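Local coordinates for penicillin-binding protein 2B (PDB 2WAD) that acts as a penicillin-binding peptidoglycan transpeptidase, probably cross-linking the peptides of adjacent glycan strands during peripheral cell-wall synthesis, at residues N538-A543 with T568-K573; G483-G488 with N572-S577; T491-P496 with P544-G549; Q530-I535 with V635-T640; V346-Q351 with T524-A529. All coordinates share one frame; numbering follows the deposited sequence.

Contact 1: N538-A543 with T568-K573; sequences NGVRLA and TKEINK. Unlike the reference sequence in segment 538-543: L542 (reference Val). Unlike the reference sequence in segment 568-573: T568 (reference Pro), K569 (reference Thr), I571 (reference Met).
N572 OD1 accepts from R541 NH1 at 3.0 Å and also lies 3.2 Å from R541 CD, so the amide oxygen rests on the stalk of the arginine as well as on its end. The oxygen sits at the edge of the guanidinium, close to its plane, while the donor is tilted 30° from the asparagine carbonyl plane. R541 gets there with CG anti to the backbone N (chi1 179°) and an extended chain beyond. I571 closes over the same group: its CD1 stands above the centre of one guanidinium face, and its CG2 comes within 3.4 Å of R541 NH1.

The backbones beneath illustrate how an antiparallel pair absorbs an extra residue. V540 faces K573 and L542 faces E570, which leaves R541 alone to span both I571 and N572, as in a beta bulge. It does so with both polar groups, R541 N donating to N572 O (3.1 Å) and I571 N to R541 O (3.0 Å). Farther along, A543 N binds K569 O at 3.1 Å, and a water joins A543 O to K569 N.

On the other face of the pair the contacts are apolar. E570 CG lies 3.7 Å from both V540 CG1 and L542 CD2, and T568 CG2 fits between the two methyls of L542.

Helix 525-536 lies against the R541 face, where Q530 binds R541 NH2 and L542 O. That helix ends in a Schellman motif at N538 and G539, directly before strand 540-542, and N538 meets helix 578-593.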
# COMPACT_ATOMS: atom_id res chain seq x y z
N ASN A 538 -0.01 25.58 1.77
CA ASN A 538 0.07 26.59 2.83
C ASN A 538 0.00 26.09 4.26
O ASN A 538 -0.57 26.75 5.13
CB ASN A 538 -0.93 27.72 2.57
CG ASN A 538 -0.61 28.47 1.28
OD1 ASN A 538 0.55 28.82 1.03
ND2 ASN A 538 -1.61 28.68 0.43
N GLY A 539 0.59 24.92 4.49
CA GLY A 539 0.78 24.39 5.85
C GLY A 539 -0.29 23.40 6.27
O GLY A 539 -0.22 22.81 7.33
N VAL A 540 -1.31 23.22 5.45
CA VAL A 540 -2.32 22.21 5.72
C VAL A 540 -1.99 20.87 5.05
O VAL A 540 -2.09 20.69 3.84
CB VAL A 540 -3.73 22.66 5.30
CG1 VAL A 540 -4.72 21.51 5.49
CG2 VAL A 540 -4.13 23.91 6.09
N ARG A 541 -1.60 19.93 5.88
CA ARG A 541 -1.08 18.66 5.41
C ARG A 541 -2.24 17.71 5.14
O ARG A 541 -3.14 17.58 5.96
CB ARG A 541 -0.21 18.10 6.51
CG ARG A 541 0.42 16.76 6.22
CD ARG A 541 1.30 16.47 7.43
NE ARG A 541 1.63 15.07 7.41
CZ ARG A 541 1.39 14.21 8.39
NH1 ARG A 541 0.87 14.60 9.54
NH2 ARG A 541 1.73 12.95 8.20
N LEU A 542 -2.22 17.07 3.98
CA LEU A 542 -3.36 16.29 3.52
C LEU A 542 -2.95 14.83 3.33
O LEU A 542 -1.84 14.55 2.88
CB LEU A 542 -3.85 16.86 2.19
CG LEU A 542 -4.44 18.28 2.11
CD1 LEU A 542 -5.08 18.48 0.72
CD2 LEU A 542 -5.48 18.55 3.21
N ALA A 543 -3.81 13.91 3.74
CA ALA A 543 -3.54 12.50 3.52
C ALA A 543 -3.56 12.25 2.02
O ALA A 543 -4.49 12.67 1.32
CB ALA A 543 -4.59 11.62 4.21
N THR A 568 -11.43 15.10 0.86
CA THR A 568 -10.09 15.51 1.25
C THR A 568 -9.94 15.44 2.76
O THR A 568 -10.84 15.87 3.48
CB THR A 568 -9.85 16.95 0.79
OG1 THR A 568 -9.78 16.96 -0.64
CG2 THR A 568 -8.55 17.46 1.37
N LYS A 569 -8.81 14.95 3.26
CA LYS A 569 -8.68 14.77 4.69
C LYS A 569 -7.52 15.56 5.27
O LYS A 569 -6.36 15.25 4.99
CB LYS A 569 -8.52 13.29 5.03
CG LYS A 569 -8.72 12.95 6.50
CD LYS A 569 -8.29 11.51 6.79
CE LYS A 569 -9.04 10.50 5.92
NZ LYS A 569 -8.51 9.11 6.10
N GLU A 570 -7.83 16.58 6.06
CA GLU A 570 -6.82 17.41 6.71
C GLU A 570 -6.30 16.72 7.98
O GLU A 570 -7.11 16.29 8.81
CB GLU A 570 -7.38 18.78 7.06
CG GLU A 570 -7.85 19.54 5.86
CD GLU A 570 -9.35 19.42 5.63
OE1 GLU A 570 -9.97 18.48 6.16
OE2 GLU A 570 -9.89 20.29 4.91
N ILE A 571 -4.98 16.62 8.11
CA ILE A 571 -4.36 15.89 9.21
C ILE A 571 -3.90 16.82 10.34
O ILE A 571 -4.03 16.51 11.53
CB ILE A 571 -3.16 15.03 8.74
CG1 ILE A 571 -3.59 14.05 7.64
CG2 ILE A 571 -2.51 14.26 9.91
CD1 ILE A 571 -2.48 13.11 7.16
N ASN A 572 -3.33 17.96 9.94
CA ASN A 572 -2.87 18.99 10.87
C ASN A 572 -2.55 20.25 10.07
O ASN A 572 -2.52 20.22 8.84
CB ASN A 572 -1.63 18.55 11.63
CG ASN A 572 -0.45 18.24 10.71
OD1 ASN A 572 -0.45 17.21 10.05
ND2 ASN A 572 0.55 19.11 10.69
N LYS A 573 -2.31 21.35 10.79
CA LYS A 573 -1.86 22.59 10.17
C LYS A 573 -0.52 22.90 10.79
O LYS A 573 -0.46 23.00 12.01
CB LYS A 573 -2.80 23.75 10.49
CG LYS A 573 -2.58 24.95 9.59
CD LYS A 573 -3.38 26.17 10.03
CE LYS A 573 -3.24 27.30 9.02
NZ LYS A 573 -1.81 27.54 8.74
O HOH W 1 -6.83 13.73 1.53

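Contact 2: G483-G488 with N572-S577; sequences GEYGLG and NKVNIS
E484 and N572 meet through a nearly straight bond: N572 ND2 donates to E484 O at 3.1 Å (178° at the hydrogen), within the carbonyl plane and on a lone pair. The side chain of E484 runs on, extended beyond CG, until OE2 takes the backbone N of N575 from its syn side, also at 3.1 Å. A water ties these two bonds together, donating to E484 OE2 (2.6 Å) and K573 O and accepting from N572 ND2. V574 is the apolar counterpart. Its CG2 lies over one face of the Y485 ring, 4.0 Å from the centroid, while its CG1 is 3.7 Å from Y485 OH.

The glutamate carbonyl is available because helix 471-484 ends here, in a Schellman motif with G486 at positive phi; an inverse gamma turn at N575 bends the partner segment after strand 570-573.

Beyond this shell, a hydrogen bond between the Y485 and S394 hydroxyls and the edge-to-face ring of Y531 hold Y485. E398 brings a like charge close to E484 OE1, which might raise the affinity of one carboxylate for a proton. S577 caps helix 578-593, its OG accepting from D580 N.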
# COMPACT_ATOMS: atom_id res chain seq x y z
N GLY A 483 7.67 15.83 11.71
CA GLY A 483 6.39 15.12 11.70
C GLY A 483 5.19 15.92 11.25
O GLY A 483 4.28 15.39 10.60
N GLU A 484 5.17 17.23 11.53
CA GLU A 484 4.11 18.10 11.00
C GLU A 484 4.03 18.13 9.47
O GLU A 484 3.00 18.52 8.90
CB GLU A 484 4.27 19.53 11.50
CG GLU A 484 3.99 19.73 12.98
CD GLU A 484 4.09 21.20 13.34
OE1 GLU A 484 5.20 21.69 13.57
OE2 GLU A 484 3.05 21.89 13.37
N TYR A 485 5.12 17.73 8.82
CA TYR A 485 5.19 17.78 7.36
C TYR A 485 5.16 16.38 6.81
O TYR A 485 5.24 16.16 5.58
CB TYR A 485 6.46 18.47 6.90
CG TYR A 485 6.46 19.98 6.97
CD1 TYR A 485 5.93 20.74 5.95
CD2 TYR A 485 7.11 20.64 8.01
CE1 TYR A 485 5.97 22.16 6.01
CE2 TYR A 485 7.18 22.02 8.07
CZ TYR A 485 6.62 22.79 7.07
OH TYR A 485 6.67 24.18 7.14
N GLY A 486 5.03 15.43 7.74
CA GLY A 486 4.98 14.01 7.38
C GLY A 486 6.35 13.37 7.29
O GLY A 486 6.51 12.23 6.85
N LEU A 487 7.37 14.10 7.70
CA LEU A 487 8.73 13.54 7.69
C LEU A 487 8.96 12.79 9.02
O LEU A 487 9.24 13.40 10.04
CB LEU A 487 9.74 14.69 7.54
CG LEU A 487 9.56 15.57 6.28
CD1 LEU A 487 10.47 16.77 6.26
CD2 LEU A 487 9.80 14.72 5.02
N GLY A 488 8.86 11.46 9.01
CA GLY A 488 9.02 10.66 10.23
C GLY A 488 7.69 10.31 10.89
O GLY A 488 7.68 9.70 11.94
N ASN A 572 -3.33 17.96 9.94
CA ASN A 572 -2.87 18.99 10.87
C ASN A 572 -2.55 20.25 10.07
O ASN A 572 -2.52 20.22 8.84
CB ASN A 572 -1.63 18.55 11.63
CG ASN A 572 -0.45 18.24 10.71
OD1 ASN A 572 -0.45 17.21 10.05
ND2 ASN A 572 0.55 19.11 10.69
N LYS A 573 -2.31 21.35 10.79
CA LYS A 573 -1.86 22.59 10.17
C LYS A 573 -0.52 22.90 10.79
O LYS A 573 -0.46 23.00 12.01
CB LYS A 573 -2.80 23.75 10.49
CG LYS A 573 -2.58 24.95 9.59
CD LYS A 573 -3.38 26.17 10.03
CE LYS A 573 -3.24 27.30 9.02
NZ LYS A 573 -1.81 27.54 8.74
N VAL A 574 0.53 23.07 9.99
CA VAL A 574 1.85 23.44 10.50
C VAL A 574 1.77 24.75 11.30
O VAL A 574 1.17 25.72 10.85
CB VAL A 574 2.91 23.58 9.36
CG1 VAL A 574 4.30 23.98 9.94
CG2 VAL A 574 2.99 22.26 8.51
N ASN A 575 2.42 24.77 12.46
CA ASN A 575 2.30 25.86 13.44
C ASN A 575 3.21 27.05 13.18
O ASN A 575 3.99 27.48 14.05
CB ASN A 575 2.51 25.33 14.87
CG ASN A 575 2.14 26.37 15.92
OD1 ASN A 575 1.26 27.20 15.68
ND2 ASN A 575 2.82 26.36 17.06
N ILE A 576 3.14 27.60 11.97
CA ILE A 576 3.92 28.80 11.69
C ILE A 576 2.96 29.81 11.08
O ILE A 576 1.97 29.42 10.48
CB ILE A 576 5.06 28.56 10.68
CG1 ILE A 576 4.52 27.95 9.37
CG2 ILE A 576 6.13 27.72 11.33
CD1 ILE A 576 5.62 27.64 8.34
N SER A 577 3.28 31.09 11.19
CA SER A 577 2.38 32.15 10.73
C SER A 577 2.28 32.13 9.20
O SER A 577 3.10 31.53 8.50
CB SER A 577 2.90 33.51 11.18
OG SER A 577 4.15 33.76 10.56
O HOH W 2 0.90 20.48 13.10

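Contact 3: T491-P496 with P544-G549; sequences TGIDLP and PHIVEG. Unlike the reference sequence in segment 544-549: H545 (reference Arg).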
# COMPACT_ATOMS: atom_id res chain seq x y z
N THR A 491 1.79 9.00 6.98
CA THR A 491 1.25 9.90 5.95
C THR A 491 -0.27 9.89 5.87
O THR A 491 -0.86 10.88 5.43
CB THR A 491 1.83 9.60 4.54
OG1 THR A 491 1.39 8.32 4.08
CG2 THR A 491 3.33 9.60 4.53
N GLY A 492 -0.89 8.79 6.28
CA GLY A 492 -2.34 8.62 6.11
C GLY A 492 -2.75 7.94 4.81
O GLY A 492 -3.95 7.85 4.47
N ILE A 493 -1.76 7.49 4.03
CA ILE A 493 -2.08 6.95 2.71
C ILE A 493 -2.97 5.71 2.85
O ILE A 493 -2.84 4.96 3.82
CB ILE A 493 -0.84 6.63 1.89
CG1 ILE A 493 -1.23 6.45 0.41
CG2 ILE A 493 -0.10 5.42 2.43
CD1 ILE A 493 -0.08 6.12 -0.46
N ASP A 494 -3.88 5.52 1.88
CA ASP A 494 -4.88 4.45 1.91
C ASP A 494 -4.32 3.09 1.46
O ASP A 494 -4.80 2.46 0.50
CB ASP A 494 -6.12 4.86 1.10
CG ASP A 494 -5.78 5.33 -0.35
OD1 ASP A 494 -4.61 5.69 -0.66
OD2 ASP A 494 -6.74 5.40 -1.16
N LEU A 495 -3.28 2.63 2.15
CA LEU A 495 -2.73 1.29 1.95
C LEU A 495 -2.54 0.71 3.35
O LEU A 495 -2.36 1.46 4.29
CB LEU A 495 -1.39 1.33 1.20
CG LEU A 495 -1.44 1.71 -0.29
CD1 LEU A 495 -0.04 1.88 -0.89
CD2 LEU A 495 -2.26 0.74 -1.13
N PRO A 496 -2.62 -0.62 3.49
CA PRO A 496 -2.65 -1.21 4.84
C PRO A 496 -1.45 -0.87 5.72
O PRO A 496 -1.62 -0.60 6.91
CB PRO A 496 -2.76 -2.72 4.61
CG PRO A 496 -2.96 -2.92 3.13
CD PRO A 496 -2.99 -1.59 2.44
N PRO A 544 -2.55 11.52 1.52
CA PRO A 544 -2.53 11.11 0.12
C PRO A 544 -3.51 9.97 -0.08
O PRO A 544 -3.68 9.14 0.81
CB PRO A 544 -1.08 10.64 -0.11
CG PRO A 544 -0.39 10.69 1.19
CD PRO A 544 -1.39 11.02 2.27
N HIS A 545 -4.24 9.99 -1.19
CA HIS A 545 -5.23 8.96 -1.40
C HIS A 545 -5.13 8.52 -2.86
O HIS A 545 -5.05 9.37 -3.75
CB HIS A 545 -6.66 9.37 -0.95
CG HIS A 545 -7.23 10.56 -1.66
ND1 HIS A 545 -8.06 10.44 -2.75
CD2 HIS A 545 -7.15 11.88 -1.39
CE1 HIS A 545 -8.44 11.64 -3.15
NE2 HIS A 545 -7.89 12.54 -2.34
N ILE A 546 -5.07 7.21 -3.06
CA ILE A 546 -4.93 6.62 -4.38
C ILE A 546 -6.31 6.39 -5.00
O ILE A 546 -6.46 6.38 -6.23
CB ILE A 546 -4.19 5.27 -4.26
CG1 ILE A 546 -2.78 5.45 -3.70
CG2 ILE A 546 -4.12 4.58 -5.61
CD1 ILE A 546 -2.19 4.22 -3.03
N VAL A 547 -7.32 6.19 -4.15
CA VAL A 547 -8.69 6.02 -4.61
C VAL A 547 -9.40 7.37 -4.73
O VAL A 547 -9.28 8.19 -3.83
CB VAL A 547 -9.48 5.07 -3.72
CG1 VAL A 547 -10.94 5.07 -4.14
CG2 VAL A 547 -8.90 3.64 -3.81
N GLU A 548 -10.11 7.58 -5.83
CA GLU A 548 -10.77 8.86 -6.11
C GLU A 548 -12.23 8.83 -5.71
O GLU A 548 -12.76 9.83 -5.23
CB GLU A 548 -10.64 9.28 -7.59
CG GLU A 548 -11.39 10.57 -8.00
CD GLU A 548 -12.87 10.33 -8.32
OE1 GLU A 548 -13.70 11.24 -8.11
OE2 GLU A 548 -13.24 9.23 -8.78
N GLY A 549 -12.89 7.69 -5.92
CA GLY A 549 -14.30 7.57 -5.54
C GLY A 549 -14.81 6.14 -5.54
O GLY A 549 -14.16 5.25 -6.07
O HOH W 3 -5.72 8.10 2.63
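I493 and P544 bring their backbones to 4.9 Å, CA to CA, where the loop 491-496 passes the residues leading into strand 547-553. An inverse gamma turn centred on D494 shapes the loop and presents the aspartate to the other chain segment.

CG of D494 sits between its own backbone N and carbonyl carbon (chi1 53°), which turns the side chain toward 544-549; there the two oxygens meet successive amides. OD1 accepts from I546 N at 2.9 Å and OD2 from V547 N at 3.1 Å, each through its syn lone pair; a weak second bond joins I546 N to OD2. This is a worked case of a carboxylate clamping two adjacent backbone N-H groups. OD2 has a further partner in the hydroxyl of Y272, from the part of the chain assigned to the dimerisation domain, so the buried charge also ties the transpeptidase domain to that region.

Beside the clamp the packing turns apolar. I546 CD1 lies 3.8 Å from I493 CD1 and equally far from L495 CG, with V355 and M358 of strand 355-363 on the same isoleucine. P544 spreads its ring against T491 and I493, its CG reaching toward both, and M526 of helix 525-536 backs it. T491 OG1 accepts from I493 N in an ST turn and has E498 as a second partner.

H545 turns back on its own segment, donating from ND1 to V547 O. Between the backbones, I493 CA-H points almost straight at P544 O (3.3 Å), and that oxygen also accepts from a water at 2.9 Å, which donates in turn to G492 O.

Contact 4: Q530-I535 with V635-T640; sequences QYVATI and VAYAPT. Unlike the reference sequence in segment 635-640: T640 (reference Ser).
V532 and V635 form the tight part of a helix-on-sheet packing, in which helix 525-536 lies on strand 634-638 of the antiparallel sheet in the transpeptidase domain. The local axes approach to 8.1 Å at an angle of 38°, close enough for branched side chains to touch directly. CB of V532 lies 3.7 Å from CB of V635, and the two side chains slide past each other in opposite directions.

The rotamer of V532 divides its work. CG2, anti to the backbone N, leads on to the next residues of the strand: it comes to 3.8 Å from A636 O and to the same distance from Y637 CD2, where it meets the ring at its edge and in its plane. CG1, set between the backbone N and the carbonyl carbon (chi1 63°), stays against V635.

Toward the C-terminal end of the helix the fit is looser. I535 reaches the same tyrosine just with CG2, 4.1 Å from Y637 CE2, and the two side chains cross at about a right angle. This end is not left to solvent, however: F588 of helix 578-593 packs on I535, V635 and Y637 together.

V635, in the tight part, lies near the active site: its side chain is about 9 Å from that of S386, the probable acyl-ester serine, and Y531 hydrogen-bonds V387 O beside that serine. Within the helix, Q530 O holds two donors from one residue, T534 OG1 at 2.7 Å and T534 N at 2.9 Å, which arrive from opposite faces of its carbonyl plane.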
# COMPACT_ATOMS: atom_id res chain seq x y z
N GLN A 530 4.61 14.38 0.54
CA GLN A 530 3.58 15.01 1.39
C GLN A 530 4.19 16.27 1.99
O GLN A 530 3.50 17.25 2.20
CB GLN A 530 3.17 14.09 2.56
CG GLN A 530 2.05 14.66 3.47
CD GLN A 530 1.59 13.63 4.48
OE1 GLN A 530 2.41 13.04 5.20
NE2 GLN A 530 0.29 13.34 4.49
N TYR A 531 5.49 16.24 2.26
CA TYR A 531 6.16 17.40 2.86
C TYR A 531 6.11 18.59 1.90
O TYR A 531 5.62 19.67 2.25
CB TYR A 531 7.59 17.01 3.29
CG TYR A 531 8.64 18.10 3.28
CD1 TYR A 531 8.50 19.23 4.08
CD2 TYR A 531 9.81 17.98 2.52
CE1 TYR A 531 9.45 20.22 4.11
CE2 TYR A 531 10.79 18.98 2.54
CZ TYR A 531 10.60 20.09 3.35
OH TYR A 531 11.53 21.11 3.40
N VAL A 532 6.55 18.40 0.66
CA VAL A 532 6.49 19.54 -0.27
C VAL A 532 5.05 19.92 -0.61
O VAL A 532 4.77 21.11 -0.83
CB VAL A 532 7.35 19.37 -1.54
CG1 VAL A 532 6.85 18.16 -2.38
CG2 VAL A 532 7.26 20.65 -2.38
N ALA A 533 4.13 18.94 -0.62
CA ALA A 533 2.70 19.23 -0.90
C ALA A 533 2.08 20.08 0.21
O ALA A 533 1.23 20.94 -0.06
CB ALA A 533 1.87 17.96 -1.09
N THR A 534 2.53 19.84 1.44
CA THR A 534 2.09 20.61 2.61
C THR A 534 2.50 22.08 2.51
O THR A 534 1.71 23.00 2.76
CB THR A 534 2.65 19.97 3.93
OG1 THR A 534 2.14 18.64 4.08
CG2 THR A 534 2.28 20.80 5.15
N ILE A 535 3.76 22.30 2.14
CA ILE A 535 4.22 23.65 1.80
C ILE A 535 3.36 24.26 0.69
O ILE A 535 2.91 25.41 0.78
CB ILE A 535 5.71 23.65 1.38
CG1 ILE A 535 6.57 23.22 2.57
CG2 ILE A 535 6.09 25.06 0.89
CD1 ILE A 535 8.06 22.98 2.29
N VAL A 635 12.57 18.28 -4.42
CA VAL A 635 11.13 18.45 -4.25
C VAL A 635 10.72 19.73 -5.00
O VAL A 635 11.51 20.65 -5.11
CB VAL A 635 10.72 18.53 -2.75
CG1 VAL A 635 11.06 17.25 -2.01
CG2 VAL A 635 11.40 19.71 -2.04
N ALA A 636 9.50 19.78 -5.53
CA ALA A 636 9.04 20.93 -6.31
C ALA A 636 7.52 21.00 -6.31
O ALA A 636 6.85 19.98 -6.13
CB ALA A 636 9.54 20.80 -7.78
N TYR A 637 6.97 22.18 -6.56
CA TYR A 637 5.54 22.31 -6.89
C TYR A 637 5.32 23.36 -7.98
O TYR A 637 6.23 24.13 -8.30
CB TYR A 637 4.70 22.62 -5.66
CG TYR A 637 5.10 23.90 -4.94
CD1 TYR A 637 4.65 25.14 -5.36
CD2 TYR A 637 5.97 23.85 -3.85
CE1 TYR A 637 5.04 26.32 -4.69
CE2 TYR A 637 6.35 25.00 -3.17
CZ TYR A 637 5.89 26.23 -3.61
OH TYR A 637 6.31 27.36 -2.93
N ALA A 638 4.11 23.39 -8.53
CA ALA A 638 3.78 24.23 -9.68
C ALA A 638 2.29 24.15 -9.98
O ALA A 638 1.64 23.15 -9.69
CB ALA A 638 4.58 23.80 -10.93
N PRO A 639 1.73 25.19 -10.60
CA PRO A 639 2.49 26.41 -10.83
C PRO A 639 2.71 27.21 -9.55
O PRO A 639 1.92 27.12 -8.60
CB PRO A 639 1.64 27.20 -11.83
CG PRO A 639 0.41 26.41 -12.10
CD PRO A 639 0.56 25.05 -11.49
N THR A 640 3.80 27.96 -9.49
CA THR A 640 4.11 28.71 -8.28
C THR A 640 2.85 29.36 -7.69
O THR A 640 2.58 29.23 -6.50
CB THR A 640 5.19 29.75 -8.56
OG1 THR A 640 6.40 29.07 -8.92
CG2 THR A 640 5.44 30.64 -7.34

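Contact 5: V346-Q351 with T524-A529; sequences VALNPQ and TPMQLA. Unlike the reference sequence in segment 346-351: Q351 (reference Lys).
V346 turns its two methyls to different parts of helix 525-536. CG1, anti to the backbone N, enters the angle between A529 CB (3.6 Å) and M526 SD (3.8 Å), while CG2 lies over the backbone between P525 and M526. The methionine crosses V346 at about a right angle. Its CG starts anti to the backbone N (chi1 -178°), and bends at chi2 and chi3 then fold the thioether back, leaving CE also against V346. L348, two residues along the strand and on the same face, is crossed by M526 in the same manner; its CD1 rests on A529 CB at 3.8 Å and its CD2 is 4.2 Å from the sulfur. A529 offers a single methyl to both strand residues, and so small a side chain suits axes that approach to 8.0 Å.

A capping box fixes the start of the helix: T524 OG1 accepts from Q527 N at 3.1 Å, and Q527 OE1 from T524 N at 2.9 Å. Q527 NE2 in turn reaches S489 O and T500 O. The short segments lie 34° apart; a helix packed on the central antiparallel sheet in this way belongs to the transpeptidase fold that penicillin-binding proteins share with serine beta-lactamases.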
# COMPACT_ATOMS: atom_id res chain seq x y z
N VAL A 346 7.15 10.47 -6.56
CA VAL A 346 5.75 10.45 -6.18
C VAL A 346 5.27 11.86 -6.49
O VAL A 346 5.91 12.85 -6.10
CB VAL A 346 5.54 10.19 -4.64
CG1 VAL A 346 4.08 10.44 -4.23
CG2 VAL A 346 5.91 8.77 -4.26
N ALA A 347 4.17 11.95 -7.22
CA ALA A 347 3.53 13.22 -7.52
C ALA A 347 2.17 13.24 -6.85
O ALA A 347 1.41 12.26 -6.96
CB ALA A 347 3.33 13.35 -9.07
N LEU A 348 1.83 14.36 -6.22
CA LEU A 348 0.54 14.52 -5.54
C LEU A 348 -0.15 15.82 -5.96
O LEU A 348 0.52 16.80 -6.29
CB LEU A 348 0.76 14.61 -4.02
CG LEU A 348 1.49 13.48 -3.28
CD1 LEU A 348 1.61 13.79 -1.78
CD2 LEU A 348 0.80 12.15 -3.49
N ASN A 349 -1.49 15.83 -5.94
CA ASN A 349 -2.27 17.05 -6.07
C ASN A 349 -2.30 17.64 -4.66
O ASN A 349 -2.87 17.03 -3.76
CB ASN A 349 -3.69 16.67 -6.52
CG ASN A 349 -4.65 17.86 -6.65
OD1 ASN A 349 -4.52 18.88 -5.97
ND2 ASN A 349 -5.64 17.71 -7.52
N PRO A 350 -1.64 18.79 -4.46
CA PRO A 350 -1.50 19.41 -3.12
C PRO A 350 -2.81 20.02 -2.61
O PRO A 350 -2.89 20.39 -1.43
CB PRO A 350 -0.52 20.57 -3.36
CG PRO A 350 -0.80 20.94 -4.88
CD PRO A 350 -1.04 19.61 -5.53
N GLN A 351 -3.82 20.14 -3.47
CA GLN A 351 -5.10 20.72 -3.04
C GLN A 351 -6.01 19.66 -2.42
O GLN A 351 -6.92 20.00 -1.68
CB GLN A 351 -5.83 21.39 -4.23
CG GLN A 351 -5.23 22.74 -4.65
CD GLN A 351 -5.87 23.35 -5.91
OE1 GLN A 351 -6.69 22.72 -6.58
NE2 GLN A 351 -5.50 24.60 -6.23
N THR A 524 10.56 7.89 3.54
CA THR A 524 10.09 7.30 2.29
C THR A 524 9.79 8.39 1.24
O THR A 524 9.63 9.55 1.56
CB THR A 524 8.76 6.55 2.48
OG1 THR A 524 7.74 7.52 2.74
CG2 THR A 524 8.82 5.55 3.63
N PRO A 525 9.72 8.01 -0.04
CA PRO A 525 9.41 9.01 -1.07
C PRO A 525 8.00 9.59 -0.89
O PRO A 525 7.80 10.76 -1.20
CB PRO A 525 9.58 8.23 -2.39
CG PRO A 525 10.56 7.12 -2.06
CD PRO A 525 10.30 6.77 -0.59
N MET A 526 7.04 8.82 -0.39
CA MET A 526 5.70 9.33 -0.12
C MET A 526 5.72 10.42 0.95
O MET A 526 5.07 11.46 0.79
CB MET A 526 4.73 8.18 0.21
CG MET A 526 3.28 8.57 0.45
SD MET A 526 2.48 9.18 -1.07
CE MET A 526 2.60 7.71 -2.09
N GLN A 527 6.49 10.21 2.02
CA GLN A 527 6.65 11.24 3.07
C GLN A 527 7.25 12.53 2.50
O GLN A 527 6.83 13.65 2.86
CB GLN A 527 7.53 10.71 4.22
CG GLN A 527 6.88 9.60 5.10
CD GLN A 527 7.82 9.06 6.16
OE1 GLN A 527 8.90 8.60 5.84
NE2 GLN A 527 7.42 9.11 7.42
N LEU A 528 8.25 12.38 1.63
CA LEU A 528 8.90 13.57 1.02
C LEU A 528 7.98 14.29 0.04
O LEU A 528 8.02 15.51 -0.04
CB LEU A 528 10.26 13.22 0.38
CG LEU A 528 11.32 12.80 1.42
CD1 LEU A 528 12.43 11.94 0.78
CD2 LEU A 528 11.93 14.05 1.99
N ALA A 529 7.10 13.57 -0.67
CA ALA A 529 6.06 14.25 -1.43
C ALA A 529 5.04 14.99 -0.56
O ALA A 529 4.60 16.08 -0.90
CB ALA A 529 5.33 13.32 -2.40

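How the contacts relate
Helix 525-536 is the common support. Contacts 4 and 5, with centres 8 Å apart, lay successive turns of it on one antiparallel sheet, and contacts 1 to 3 each touch the same helix. Q530 joins three of them, its NE2 lying 2.9 Å from both L542 O of contact 1 and T491 O of contact 3. Contacts 1 and 2 share N572 and K573 and are stitched by G539 O and V574 N, 2.8 Å apart. M526 CE of contact 5 is 3.5 Å from I493 CD1 of contact 3. Contact 4 comes near S386; a zinc ion lies about 12 Å from the P525 side chain of contact 5.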